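Local coordinates for PGRP-Hd - Peptidoglycan recognition protein homologue (Alvinella pompejana, PDB 3EP1) that probably binds bacterial peptidoglycan in innate immunity, as a peptidoglycan recognition protein homologue with an amidase-like fold, at residues A[19-32]-A[94-106]. Sequence-based numbering, arbitrary orientation.
Sequences QIKMNGRADEIFLW and RGWGVVGQHTKGR
Thr103 CB lies over one face of the Phe30 ring, displaced toward its rim and 4.3 Å from the centroid in a CH-pi contact, while the carbonyl of Arg106 and CE1 of His102 meet the ring's edge. The same ring reaches Arg106 edge-on: Phe30 CZ sits over the centre of the guanidinium, 3.7 Å from Arg106 CZ, the two planes 78° apart. Thr103 OG1 lies between the backbone N and the carbonyl carbon (chi1 69°), which leaves CG2 anti to that carbon, shared between Phe30 CB and the in-plane edge of the Trp32 indole. A second flat group pairs with the guanidinium: Glu28 OE1 forms a salt bridge to Arg106 NH1, carboxylate and guanidinium turned 74° apart, and a weak bond joins Arg106 NH2 to Glu28 OE2. With Phe30 cut back to an alanine, the Arg106 guanidinium face and Thr103 CB would probably lose their ring, leaving the arginine held mainly by Glu28. Farther along, Lys21 and Val98 form a single beta bridge, flanked by hydrogen bonds from Val99 N to Ile20 O (3.0 Å) and from Met22 N to Gly97 O; Met22 CE closes on Val99 CG1. The contact thus lays the loop between strands 90-92 and 110-115 over strand 26-33, which runs between strands 110-115 and 149-152 in the mixed sheet, and over the loop before it; Arg152 also pairs with Glu28, and the Arg106 carbonyl accepts a hydrogen bond from Ser110 OG.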
loop_
_atom_site.group_PDB
_atom_site.type_symbol
_atom_site.label_atom_id
_atom_site.label_comp_id
_atom_site.label_asym_id
_atom_site.label_seq_id
_atom_site.Cartn_x
_atom_site.Cartn_y
_atom_site.Cartn_z
ATOM N N GLN A 19 -2.871 -23.866 2.723
ATOM C CA GLN A 19 -3.182 -22.462 2.509
ATOM C C GLN A 19 -4.582 -22.310 1.929
ATOM O O GLN A 19 -4.840 -22.721 0.800
ATOM C CB GLN A 19 -2.147 -21.847 1.566
ATOM C CG GLN A 19 -2.453 -20.426 1.152
ATOM C CD GLN A 19 -1.387 -19.842 0.244
ATOM O OE1 GLN A 19 -0.224 -19.726 0.632
ATOM N NE2 GLN A 19 -1.778 -19.470 -0.973
ATOM N N ILE A 20 -5.492 -21.733 2.705
ATOM C CA ILE A 20 -6.854 -21.538 2.233
ATOM C C ILE A 20 -7.029 -20.101 1.761
ATOM O O ILE A 20 -6.886 -19.158 2.544
ATOM C CB ILE A 20 -7.885 -21.851 3.345
ATOM C CG1 ILE A 20 -7.723 -23.308 3.797
ATOM C CG2 ILE A 20 -9.303 -21.603 2.834
ATOM C CD1 ILE A 20 -8.784 -23.785 4.786
ATOM N N LYS A 21 -7.325 -19.936 0.473
ATOM C CA LYS A 21 -7.513 -18.605 -0.096
ATOM C C LYS A 21 -8.777 -17.945 0.425
ATOM O O LYS A 21 -9.662 -18.604 0.955
ATOM C CB LYS A 21 -7.539 -18.678 -1.624
ATOM C CG LYS A 21 -6.175 -19.008 -2.212
ATOM C CD LYS A 21 -6.199 -19.008 -3.729
ATOM C CE LYS A 21 -4.787 -19.078 -4.304
ATOM N NZ LYS A 21 -4.049 -20.323 -3.920
ATOM N N MET A 22 -8.853 -16.631 0.275
ATOM C CA MET A 22 -9.999 -15.882 0.765
ATOM C C MET A 22 -10.838 -15.279 -0.360
ATOM O O MET A 22 -10.337 -14.486 -1.166
ATOM C CB MET A 22 -9.505 -14.783 1.702
ATOM C CG MET A 22 -10.585 -13.907 2.275
ATOM S SD MET A 22 -9.907 -12.723 3.436
ATOM C CE MET A 22 -10.011 -13.674 4.944
ATOM N N ASN A 23 -12.118 -15.654 -0.405
ATOM C CA ASN A 23 -13.036 -15.142 -1.424
ATOM C C ASN A 23 -13.532 -13.751 -1.035
ATOM O O ASN A 23 -14.287 -13.601 -0.072
ATOM C CB ASN A 23 -14.224 -16.089 -1.592
ATOM N N GLY A 24 -13.104 -12.738 -1.783
ATOM C CA GLY A 24 -13.533 -11.384 -1.496
ATOM C C GLY A 24 -12.596 -10.643 -0.563
ATOM O O GLY A 24 -11.787 -11.256 0.144
ATOM N N ARG A 25 -12.693 -9.317 -0.567
ATOM C CA ARG A 25 -11.863 -8.507 0.303
ATOM C C ARG A 25 -12.258 -8.775 1.744
ATOM O O ARG A 25 -13.273 -9.433 2.022
ATOM C CB ARG A 25 -12.051 -7.020 0.015
ATOM C CG ARG A 25 -11.538 -6.566 -1.330
ATOM C CD ARG A 25 -12.691 -6.261 -2.259
ATOM N NE ARG A 25 -13.580 -5.273 -1.664
ATOM C CZ ARG A 25 -14.546 -4.639 -2.323
ATOM N NH1 ARG A 25 -14.748 -4.895 -3.605
ATOM N NH2 ARG A 25 -15.299 -3.743 -1.701
ATOM N N ALA A 26 -11.446 -8.272 2.660
ATOM C CA ALA A 26 -11.720 -8.434 4.073
ATOM C C ALA A 26 -12.382 -7.129 4.449
ATOM O O ALA A 26 -11.930 -6.062 4.034
ATOM C CB ALA A 26 -10.424 -8.627 4.848
ATOM N N ASP A 27 -13.467 -7.210 5.208
ATOM C CA ASP A 27 -14.164 -6.012 5.604
ATOM C C ASP A 27 -13.879 -5.632 7.045
ATOM O O ASP A 27 -14.381 -4.624 7.532
ATOM C CB ASP A 27 -15.670 -6.163 5.343
ATOM C CG ASP A 27 -16.284 -7.347 6.064
ATOM O OD1 ASP A 27 -15.707 -8.451 6.034
ATOM O OD2 ASP A 27 -17.367 -7.174 6.647
ATOM N N GLU A 28 -13.061 -6.429 7.728
ATOM C CA GLU A 28 -12.708 -6.102 9.106
ATOM C C GLU A 28 -11.313 -6.561 9.541
ATOM O O GLU A 28 -10.820 -7.606 9.122
ATOM C CB GLU A 28 -13.783 -6.619 10.077
ATOM C CG GLU A 28 -14.099 -8.100 9.994
ATOM C CD GLU A 28 -15.437 -8.425 10.640
ATOM O OE1 GLU A 28 -15.825 -9.611 10.678
ATOM O OE2 GLU A 28 -16.101 -7.477 11.105
ATOM N N ILE A 29 -10.675 -5.746 10.371
ATOM C CA ILE A 29 -9.337 -6.039 10.875
ATOM C C ILE A 29 -9.389 -6.330 12.372
ATOM O O ILE A 29 -9.824 -5.489 13.158
ATOM C CB ILE A 29 -8.372 -4.847 10.653
ATOM C CG1 ILE A 29 -8.143 -4.602 9.158
ATOM C CG2 ILE A 29 -7.047 -5.126 11.335
ATOM C CD1 ILE A 29 -9.326 -4.044 8.408
ATOM N N PHE A 30 -8.946 -7.517 12.767
ATOM C CA PHE A 30 -8.946 -7.885 14.179
ATOM C C PHE A 30 -7.574 -7.677 14.796
ATOM O O PHE A 30 -6.589 -8.240 14.327
ATOM C CB PHE A 30 -9.383 -9.345 14.346
ATOM C CG PHE A 30 -10.830 -9.575 14.031
ATOM C CD1 PHE A 30 -11.825 -8.977 14.806
ATOM C CD2 PHE A 30 -11.204 -10.351 12.942
ATOM C CE1 PHE A 30 -13.171 -9.147 14.496
ATOM C CE2 PHE A 30 -12.552 -10.528 12.621
ATOM C CZ PHE A 30 -13.535 -9.924 13.400
ATOM N N LEU A 31 -7.521 -6.870 15.855
ATOM C CA LEU A 31 -6.268 -6.567 16.544
ATOM C C LEU A 31 -6.018 -7.411 17.785
ATOM O O LEU A 31 -6.849 -7.463 18.695
ATOM C CB LEU A 31 -6.218 -5.085 16.932
ATOM C CG LEU A 31 -5.619 -4.087 15.935
ATOM C CD1 LEU A 31 -5.597 -2.704 16.563
ATOM C CD2 LEU A 31 -4.202 -4.495 15.564
ATOM N N TRP A 32 -4.867 -8.070 17.812
ATOM C CA TRP A 32 -4.471 -8.916 18.936
ATOM C C TRP A 32 -3.061 -8.569 19.349
ATOM O O TRP A 32 -2.218 -8.323 18.501
ATOM C CB TRP A 32 -4.481 -10.391 18.553
ATOM C CG TRP A 32 -5.816 -10.961 18.311
ATOM C CD1 TRP A 32 -6.566 -10.854 17.179
ATOM C CD2 TRP A 32 -6.570 -11.765 19.224
ATOM N NE1 TRP A 32 -7.741 -11.548 17.326
ATOM C CE2 TRP A 32 -7.772 -12.116 18.572
ATOM C CE3 TRP A 32 -6.344 -12.224 20.532
ATOM C CZ2 TRP A 32 -8.750 -12.910 19.180
ATOM C CZ3 TRP A 32 -7.315 -13.014 21.136
ATOM C CH2 TRP A 32 -8.504 -13.349 20.457
ATOM N N ARG A 94 0.501 -14.808 7.230
ATOM C CA ARG A 94 -0.125 -15.557 6.153
ATOM C C ARG A 94 -0.254 -14.636 4.946
ATOM O O ARG A 94 -0.381 -15.106 3.823
ATOM C CB ARG A 94 -1.506 -16.076 6.569
ATOM C CG ARG A 94 -1.466 -16.954 7.788
ATOM C CD ARG A 94 -2.748 -17.739 7.997
ATOM N NE ARG A 94 -2.621 -18.573 9.182
ATOM C CZ ARG A 94 -3.449 -19.549 9.524
ATOM N NH1 ARG A 94 -4.495 -19.830 8.771
ATOM N NH2 ARG A 94 -3.209 -20.260 10.616
ATOM N N GLY A 95 -0.222 -13.325 5.186
ATOM C CA GLY A 95 -0.326 -12.362 4.099
ATOM C C GLY A 95 -1.732 -12.031 3.634
ATOM O O GLY A 95 -2.716 -12.471 4.229
ATOM N N TRP A 96 -1.832 -11.244 2.568
ATOM C CA TRP A 96 -3.135 -10.857 2.028
ATOM C C TRP A 96 -3.772 -12.046 1.314
ATOM O O TRP A 96 -3.076 -12.953 0.858
ATOM C CB TRP A 96 -3.002 -9.712 1.008
ATOM C CG TRP A 96 -2.499 -8.396 1.532
ATOM C CD1 TRP A 96 -1.370 -7.742 1.138
ATOM C CD2 TRP A 96 -3.135 -7.548 2.498
ATOM N NE1 TRP A 96 -1.262 -6.540 1.794
ATOM C CE2 TRP A 96 -2.332 -6.396 2.635
ATOM C CE3 TRP A 96 -4.304 -7.649 3.259
ATOM C CZ2 TRP A 96 -2.659 -5.356 3.499
ATOM C CZ3 TRP A 96 -4.631 -6.614 4.122
ATOM C CH2 TRP A 96 -3.812 -5.482 4.235
ATOM N N GLY A 97 -5.098 -12.035 1.232
ATOM C CA GLY A 97 -5.820 -13.084 0.535
ATOM C C GLY A 97 -5.836 -14.496 1.089
ATOM O O GLY A 97 -6.181 -15.426 0.366
ATOM N N VAL A 98 -5.476 -14.672 2.355
ATOM C CA VAL A 98 -5.479 -16.003 2.961
ATOM C C VAL A 98 -6.184 -15.974 4.316
ATOM O O VAL A 98 -5.983 -15.050 5.099
ATOM C CB VAL A 98 -4.043 -16.538 3.176
ATOM C CG1 VAL A 98 -4.095 -17.915 3.815
ATOM C CG2 VAL A 98 -3.295 -16.596 1.855
ATOM N N VAL A 99 -6.997 -16.992 4.594
ATOM C CA VAL A 99 -7.720 -17.065 5.864
ATOM C C VAL A 99 -6.797 -17.450 7.021
ATOM O O VAL A 99 -6.030 -18.413 6.931
ATOM C CB VAL A 99 -8.894 -18.080 5.795
ATOM C CG1 VAL A 99 -9.915 -17.643 4.744
ATOM C CG2 VAL A 99 -8.367 -19.452 5.454
ATOM N N GLY A 100 -6.862 -16.676 8.102
ATOM C CA GLY A 100 -6.033 -16.958 9.256
ATOM C C GLY A 100 -6.795 -17.762 10.295
ATOM O O GLY A 100 -7.887 -18.257 10.019
ATOM N N GLN A 101 -6.207 -17.892 11.481
ATOM C CA GLN A 101 -6.823 -18.602 12.600
ATOM C C GLN A 101 -6.507 -17.781 13.853
ATOM O O GLN A 101 -5.799 -18.230 14.748
ATOM C CB GLN A 101 -6.258 -20.028 12.697
ATOM C CG GLN A 101 -6.727 -20.927 11.551
ATOM C CD GLN A 101 -5.978 -22.248 11.457
ATOM O OE1 GLN A 101 -4.795 -22.285 11.121
ATOM N NE2 GLN A 101 -6.672 -23.341 11.754
ATOM N N HIS A 102 -7.054 -16.569 13.888
ATOM C CA HIS A 102 -6.833 -15.609 14.968
ATOM C C HIS A 102 -8.075 -15.215 15.767
ATOM O O HIS A 102 -7.982 -14.895 16.953
ATOM C CB HIS A 102 -6.190 -14.356 14.377
ATOM C CG HIS A 102 -6.847 -13.890 13.115
ATOM N ND1 HIS A 102 -8.032 -13.188 13.107
ATOM C CD2 HIS A 102 -6.512 -14.076 11.815
ATOM C CE1 HIS A 102 -8.401 -12.963 11.858
ATOM N NE2 HIS A 102 -7.496 -13.492 11.054
ATOM N N THR A 103 -9.236 -15.212 15.126
ATOM C CA THR A 103 -10.460 -14.855 15.830
ATOM C C THR A 103 -11.526 -15.908 15.528
ATOM O O THR A 103 -12.210 -15.850 14.507
ATOM C CB THR A 103 -10.956 -13.459 15.413
ATOM O OG1 THR A 103 -11.409 -13.499 14.056
ATOM C CG2 THR A 103 -9.836 -12.450 15.517
ATOM N N LYS A 104 -11.650 -16.870 16.436
ATOM C CA LYS A 104 -12.586 -17.978 16.281
ATOM C C LYS A 104 -13.932 -17.562 15.726
ATOM O O LYS A 104 -14.610 -16.700 16.282
ATOM C CB LYS A 104 -12.770 -18.706 17.615
ATOM N N GLY A 105 -14.298 -18.179 14.609
ATOM C CA GLY A 105 -15.573 -17.896 13.983
ATOM C C GLY A 105 -15.626 -16.705 13.047
ATOM O O GLY A 105 -16.566 -16.594 12.261
ATOM N N ARG A 106 -14.619 -15.838 13.101
ATOM C CA ARG A 106 -14.595 -14.635 12.267
ATOM C C ARG A 106 -13.401 -14.518 11.302
ATOM O O ARG A 106 -13.112 -13.432 10.802
ATOM C CB ARG A 106 -14.600 -13.403 13.173
ATOM C CG ARG A 106 -15.540 -13.494 14.363
ATOM C CD ARG A 106 -16.896 -12.926 14.056
ATOM N NE ARG A 106 -16.950 -11.483 14.277
ATOM C CZ ARG A 106 -17.187 -10.584 13.323
ATOM N NH1 ARG A 106 -17.386 -10.978 12.066
ATOM N NH2 ARG A 106 -17.251 -9.289 13.636
HETATM O O HOH W 1 0.066 -17.859 3.339
HETATM O O HOH W 2 -5.377 -20.727 5.631
#